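Local structure of alginate lyase (Aplysia kurodai, 5GMT) at residues 141-155 / 174-186. The protein probably cleaves alginate, a polysaccharide of mannuronic and guluronic acids, as a polysaccharide lyase of family 14. Sequence-based numbering, arbitrary orientation.
Sequences LMWRKDGDGELYAYI and TYGQSLGRGKFRF
L151 and A153 pair antiparallel with L179 and Q177, joining strands 149-154 and 177-179 in a sheet of the concanavalin-like fold expected for polysaccharide lyase family 14. On one face the small A153 CB meets L179 CD1 at 3.7 Å, and L151 packs beside the same leucine. The opposite face bears Y152 and S178, and the carboxylate of E150 reaches S178 there. E150 CB lies against R181 CA and L179 O; CG, between the backbone N and the carbonyl carbon (chi1 75°), starts an extended chain that rests CD against S178 CB and OG. OE1 takes R181 NE at 2.7 Å, nearly along its C-O axis, and R144 NE from above the carboxylate plane. E150 OE2 accepts S178 OG at 2.6 Å; R144 NH1 reaches it from the opposite face. Four bonds thus hold the carboxylate, whose charge suits a place at the edges of two guanidinium groups: R181 NH2 sits over one face of R144, and M142 CE covers the other. A glutamine here would probably leave this close pair of arginines without their shared counter-charge. Glycine suits position 176, where Y152 and Y154 crowd the backbone: G176 CA is 3.4 Å from Y152 CE1, and G176 N donates to Y152 OH at 3.0 Å.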
loop_
_atom_site.group_PDB
_atom_site.type_symbol
_atom_site.label_atom_id
_atom_site.label_comp_id
_atom_site.label_asym_id
_atom_site.label_seq_id
_atom_site.Cartn_x
_atom_site.Cartn_y
_atom_site.Cartn_z
ATOM N N LEU A 141 1.254 -0.171 -2.913
ATOM C CA LEU A 141 1.102 0.241 -4.304
ATOM C C LEU A 141 1.998 1.449 -4.519
ATOM O O LEU A 141 2.454 2.076 -3.556
ATOM C CB LEU A 141 -0.361 0.565 -4.633
ATOM C CG LEU A 141 -1.314 -0.572 -5.027
ATOM C CD1 LEU A 141 -1.401 -1.610 -3.929
ATOM C CD2 LEU A 141 -2.710 -0.009 -5.330
ATOM N N MET A 142 2.287 1.765 -5.774
ATOM C CA MET A 142 2.949 3.023 -6.083
ATOM C C MET A 142 2.249 3.671 -7.251
ATOM O O MET A 142 1.639 2.977 -8.061
ATOM C CB MET A 142 4.433 2.823 -6.414
ATOM C CG MET A 142 5.359 2.859 -5.204
ATOM S SD MET A 142 7.103 3.056 -5.656
ATOM C CE MET A 142 7.103 4.689 -6.388
ATOM N N TRP A 143 2.302 4.998 -7.322
ATOM C CA TRP A 143 2.035 5.656 -8.594
ATOM C C TRP A 143 3.379 5.966 -9.219
ATOM O O TRP A 143 4.428 5.890 -8.565
ATOM C CB TRP A 143 1.177 6.925 -8.443
ATOM C CG TRP A 143 1.868 8.120 -7.832
ATOM C CD1 TRP A 143 2.658 9.044 -8.472
ATOM C CD2 TRP A 143 1.802 8.534 -6.464
ATOM N NE1 TRP A 143 3.100 9.991 -7.577
ATOM C CE2 TRP A 143 2.581 9.706 -6.339
ATOM C CE3 TRP A 143 1.160 8.024 -5.328
ATOM C CZ2 TRP A 143 2.741 10.372 -5.122
ATOM C CZ3 TRP A 143 1.313 8.695 -4.121
ATOM C CH2 TRP A 143 2.103 9.853 -4.028
ATOM N N ARG A 144 3.342 6.266 -10.505
ATOM C CA ARG A 144 4.542 6.577 -11.243
ATOM C C ARG A 144 4.257 7.775 -12.117
ATOM O O ARG A 144 3.221 8.435 -11.969
ATOM C CB ARG A 144 4.992 5.380 -12.088
ATOM C CG ARG A 144 5.488 4.184 -11.282
ATOM C CD ARG A 144 6.904 4.405 -10.758
ATOM N NE ARG A 144 7.360 3.294 -9.923
ATOM C CZ ARG A 144 8.540 3.255 -9.303
ATOM N NH1 ARG A 144 8.871 2.212 -8.548
ATOM N NH2 ARG A 144 9.394 4.262 -9.442
ATOM N N LYS A 145 5.197 8.061 -13.009
ATOM C CA LYS A 145 5.006 9.054 -14.050
ATOM C C LYS A 145 3.608 8.963 -14.663
ATOM O O LYS A 145 3.137 7.868 -14.975
ATOM C CB LYS A 145 6.078 8.846 -15.123
ATOM C CG LYS A 145 5.963 9.729 -16.323
ATOM C CD LYS A 145 6.858 9.224 -17.454
ATOM C CE LYS A 145 8.247 8.844 -16.936
ATOM N NZ LYS A 145 9.122 8.305 -18.016
ATOM N N ASP A 146 2.949 10.111 -14.818
ATOM C CA ASP A 146 1.627 10.199 -15.454
ATOM C C ASP A 146 0.528 9.435 -14.709
ATOM O O ASP A 146 -0.537 9.156 -15.266
ATOM C CB ASP A 146 1.702 9.712 -16.908
ATOM C CG ASP A 146 2.738 10.477 -17.728
ATOM O OD1 ASP A 146 2.874 11.703 -17.518
ATOM O OD2 ASP A 146 3.423 9.852 -18.571
ATOM N N GLY A 147 0.773 9.109 -13.442
ATOM C CA GLY A 147 -0.220 8.392 -12.667
ATOM C C GLY A 147 -0.333 6.893 -12.931
ATOM O O GLY A 147 -1.240 6.240 -12.397
ATOM N N ASP A 148 0.557 6.343 -13.752
ATOM C CA ASP A 148 0.615 4.887 -13.904
ATOM C C ASP A 148 0.745 4.225 -12.522
ATOM O O ASP A 148 1.498 4.693 -11.685
ATOM C CB ASP A 148 1.795 4.467 -14.785
ATOM C CG ASP A 148 1.502 4.596 -16.272
ATOM O OD1 ASP A 148 0.313 4.589 -16.655
ATOM O OD2 ASP A 148 2.473 4.697 -17.053
ATOM N N GLY A 149 0.014 3.143 -12.294
ATOM C CA GLY A 149 0.109 2.442 -11.024
ATOM C C GLY A 149 0.889 1.145 -11.102
ATOM O O GLY A 149 1.118 0.605 -12.185
ATOM N N GLU A 150 1.280 0.630 -9.942
ATOM C CA GLU A 150 1.968 -0.650 -9.876
ATOM C C GLU A 150 1.811 -1.252 -8.496
ATOM O O GLU A 150 1.483 -0.549 -7.534
ATOM C CB GLU A 150 3.457 -0.481 -10.199
ATOM C CG GLU A 150 4.239 0.156 -9.056
ATOM C CD GLU A 150 5.693 0.456 -9.413
ATOM O OE1 GLU A 150 5.969 0.867 -10.559
ATOM O OE2 GLU A 150 6.567 0.276 -8.550
ATOM N N LEU A 151 2.047 -2.556 -8.412
ATOM C CA LEU A 151 2.338 -3.223 -7.144
ATOM C C LEU A 151 3.820 -3.003 -6.850
ATOM O O LEU A 151 4.644 -3.218 -7.718
ATOM C CB LEU A 151 2.011 -4.718 -7.218
ATOM C CG LEU A 151 2.577 -5.615 -6.113
ATOM C CD1 LEU A 151 2.026 -5.180 -4.776
ATOM C CD2 LEU A 151 2.259 -7.088 -6.357
ATOM N N TYR A 152 4.159 -2.547 -5.645
ATOM C CA TYR A 152 5.547 -2.249 -5.305
ATOM C C TYR A 152 5.964 -3.158 -4.169
ATOM O O TYR A 152 5.722 -2.853 -2.996
ATOM C CB TYR A 152 5.712 -0.790 -4.919
ATOM C CG TYR A 152 7.136 -0.371 -4.648
ATOM C CD1 TYR A 152 8.104 -0.451 -5.641
ATOM C CD2 TYR A 152 7.504 0.139 -3.404
ATOM C CE1 TYR A 152 9.415 -0.054 -5.398
ATOM C CE2 TYR A 152 8.818 0.551 -3.151
ATOM C CZ TYR A 152 9.763 0.447 -4.158
ATOM O OH TYR A 152 11.066 0.846 -3.925
ATOM N N ALA A 153 6.584 -4.276 -4.533
ATOM C CA ALA A 153 6.718 -5.406 -3.624
ATOM C C ALA A 153 8.122 -5.570 -3.047
ATOM O O ALA A 153 9.109 -5.621 -3.783
ATOM C CB ALA A 153 6.304 -6.687 -4.344
ATOM N N TYR A 154 8.188 -5.637 -1.721
ATOM C CA TYR A 154 9.359 -6.159 -1.029
ATOM C C TYR A 154 9.081 -7.623 -0.723
ATOM O O TYR A 154 8.268 -7.943 0.137
ATOM C CB TYR A 154 9.643 -5.370 0.255
ATOM C CG TYR A 154 10.387 -4.081 0.016
ATOM C CD1 TYR A 154 9.810 -3.047 -0.718
ATOM C CD2 TYR A 154 11.666 -3.897 0.522
ATOM C CE1 TYR A 154 10.491 -1.866 -0.951
ATOM C CE2 TYR A 154 12.358 -2.711 0.297
ATOM C CZ TYR A 154 11.767 -1.703 -0.430
ATOM O OH TYR A 154 12.444 -0.525 -0.663
ATOM N N ILE A 155 9.741 -8.517 -1.452
ATOM C CA ILE A 155 9.504 -9.945 -1.316
ATOM C C ILE A 155 10.864 -10.652 -1.324
ATOM O O ILE A 155 11.858 -10.052 -1.698
ATOM C CB ILE A 155 8.590 -10.466 -2.457
ATOM C CG1 ILE A 155 9.076 -9.925 -3.799
ATOM C CG2 ILE A 155 7.159 -10.021 -2.223
ATOM C CD1 ILE A 155 8.207 -10.362 -5.014
ATOM N N THR A 174 17.842 -3.752 -4.872
ATOM C CA THR A 174 17.819 -3.354 -3.468
ATOM C C THR A 174 16.438 -2.878 -3.010
ATOM O O THR A 174 16.005 -3.196 -1.910
ATOM C CB THR A 174 18.844 -2.219 -3.185
ATOM O OG1 THR A 174 20.172 -2.673 -3.481
ATOM C CG2 THR A 174 18.770 -1.778 -1.729
ATOM N N TYR A 175 15.767 -2.114 -3.861
ATOM C CA TYR A 175 14.461 -1.543 -3.529
ATOM C C TYR A 175 13.338 -2.481 -3.935
ATOM O O TYR A 175 13.581 -3.633 -4.273
ATOM C CB TYR A 175 14.296 -0.189 -4.206
ATOM C CG TYR A 175 15.420 0.748 -3.864
ATOM C CD1 TYR A 175 15.849 0.885 -2.553
ATOM C CD2 TYR A 175 16.071 1.471 -4.848
ATOM C CE1 TYR A 175 16.893 1.731 -2.228
ATOM C CE2 TYR A 175 17.110 2.319 -4.536
ATOM C CZ TYR A 175 17.519 2.442 -3.225
ATOM O OH TYR A 175 18.555 3.292 -2.912
ATOM N N GLY A 176 12.103 -1.992 -3.889
ATOM C CA GLY A 176 10.972 -2.846 -4.199
ATOM C C GLY A 176 10.922 -3.286 -5.650
ATOM O O GLY A 176 11.506 -2.636 -6.522
ATOM N N GLN A 177 10.241 -4.403 -5.905
ATOM C CA GLN A 177 10.002 -4.864 -7.267
ATOM C C GLN A 177 8.754 -4.179 -7.809
ATOM O O GLN A 177 7.748 -4.083 -7.111
ATOM C CB GLN A 177 9.837 -6.389 -7.305
ATOM C CG GLN A 177 10.853 -7.137 -6.461
ATOM C CD GLN A 177 12.272 -6.811 -6.877
ATOM O OE1 GLN A 177 12.610 -6.881 -8.061
ATOM N NE2 GLN A 177 13.095 -6.418 -5.917
ATOM N N SER A 178 8.818 -3.679 -9.037
ATOM C CA SER A 178 7.639 -3.078 -9.660
ATOM C C SER A 178 6.905 -4.140 -10.452
ATOM O O SER A 178 7.446 -4.682 -11.417
ATOM C CB SER A 178 8.024 -1.906 -10.571
ATOM O OG SER A 178 8.565 -0.850 -9.803
ATOM N N LEU A 179 5.680 -4.442 -10.032
ATOM C CA LEU A 179 4.857 -5.441 -10.719
ATOM C C LEU A 179 3.623 -4.798 -11.331
ATOM O O LEU A 179 2.858 -4.103 -10.648
ATOM C CB LEU A 179 4.439 -6.550 -9.751
ATOM C CG LEU A 179 5.614 -7.476 -9.414
ATOM C CD1 LEU A 179 5.783 -7.549 -7.912
ATOM C CD2 LEU A 179 5.395 -8.857 -9.987
ATOM N N GLY A 180 3.442 -5.026 -12.626
ATOM C CA GLY A 180 2.256 -4.572 -13.317
ATOM C C GLY A 180 2.198 -3.082 -13.586
ATOM O O GLY A 180 1.111 -2.537 -13.741
ATOM N N ARG A 181 3.349 -2.419 -13.644
ATOM C CA ARG A 181 3.363 -0.971 -13.832
ATOM C C ARG A 181 2.648 -0.594 -15.119
ATOM O O ARG A 181 2.936 -1.136 -16.191
ATOM C CB ARG A 181 4.791 -0.421 -13.837
ATOM C CG ARG A 181 4.865 1.110 -13.837
ATOM C CD ARG A 181 6.295 1.604 -14.049
ATOM N NE ARG A 181 7.193 1.205 -12.964
ATOM C CZ ARG A 181 8.497 1.467 -12.951
ATOM N NH1 ARG A 181 9.048 2.119 -13.970
ATOM N NH2 ARG A 181 9.253 1.071 -11.939
ATOM N N GLY A 182 1.684 0.313 -14.995
ATOM C CA GLY A 182 0.946 0.808 -16.144
ATOM C C GLY A 182 -0.295 0.016 -16.494
ATOM O O GLY A 182 -1.062 0.426 -17.372
ATOM N N LYS A 183 -0.503 -1.116 -15.823
ATOM C CA LYS A 183 -1.683 -1.940 -16.081
ATOM C C LYS A 183 -2.936 -1.320 -15.484
ATOM O O LYS A 183 -4.051 -1.661 -15.871
ATOM C CB LYS A 183 -1.475 -3.354 -15.549
ATOM C CG LYS A 183 -0.380 -4.090 -16.314
ATOM C CD LYS A 183 -0.594 -5.587 -16.307
ATOM C CE LYS A 183 0.498 -6.298 -17.102
ATOM N NZ LYS A 183 0.544 -5.862 -18.530
ATOM N N PHE A 184 -2.745 -0.421 -14.530
ATOM C CA PHE A 184 -3.827 0.437 -14.059
ATOM C C PHE A 184 -3.237 1.824 -13.891
ATOM O O PHE A 184 -2.026 1.977 -13.863
ATOM C CB PHE A 184 -4.453 -0.080 -12.752
ATOM C CG PHE A 184 -3.447 -0.464 -11.694
ATOM C CD1 PHE A 184 -2.890 -1.735 -11.678
ATOM C CD2 PHE A 184 -3.068 0.438 -10.712
ATOM C CE1 PHE A 184 -1.967 -2.098 -10.710
ATOM C CE2 PHE A 184 -2.149 0.081 -9.728
ATOM C CZ PHE A 184 -1.594 -1.184 -9.733
ATOM N N ARG A 185 -4.086 2.838 -13.808
ATOM C CA ARG A 185 -3.594 4.205 -13.777
ATOM C C ARG A 185 -4.484 5.048 -12.884
ATOM O O ARG A 185 -5.690 4.822 -12.801
ATOM C CB ARG A 185 -3.529 4.807 -15.193
ATOM C CG ARG A 185 -3.007 6.258 -15.240
ATOM C CD ARG A 185 -2.845 6.811 -16.665
ATOM N NE ARG A 185 -1.542 6.481 -17.245
ATOM C CZ ARG A 185 -1.016 7.068 -18.320
ATOM N NH1 ARG A 185 -1.670 8.035 -18.952
ATOM N NH2 ARG A 185 0.174 6.687 -18.765
ATOM N N PHE A 186 -3.865 6.005 -12.208
ATOM C CA PHE A 186 -4.568 6.927 -11.338
ATOM C C PHE A 186 -4.815 8.239 -12.061
ATOM O O PHE A 186 -3.966 8.701 -12.825
ATOM C CB PHE A 186 -3.766 7.149 -10.061
ATOM C CG PHE A 186 -3.468 5.881 -9.326
ATOM C CD1 PHE A 186 -4.491 5.170 -8.709
ATOM C CD2 PHE A 186 -2.178 5.396 -9.250
ATOM C CE1 PHE A 186 -4.224 3.987 -8.024
ATOM C CE2 PHE A 186 -1.908 4.218 -8.570
ATOM C CZ PHE A 186 -2.928 3.512 -7.962
HETATM O O HOH W 1 -3.266 10.229 -14.895
HETATM O O HOH W 2 -0.536 2.448 -18.747
HETATM O O HOH W 3 12.259 -7.060 -2.957
#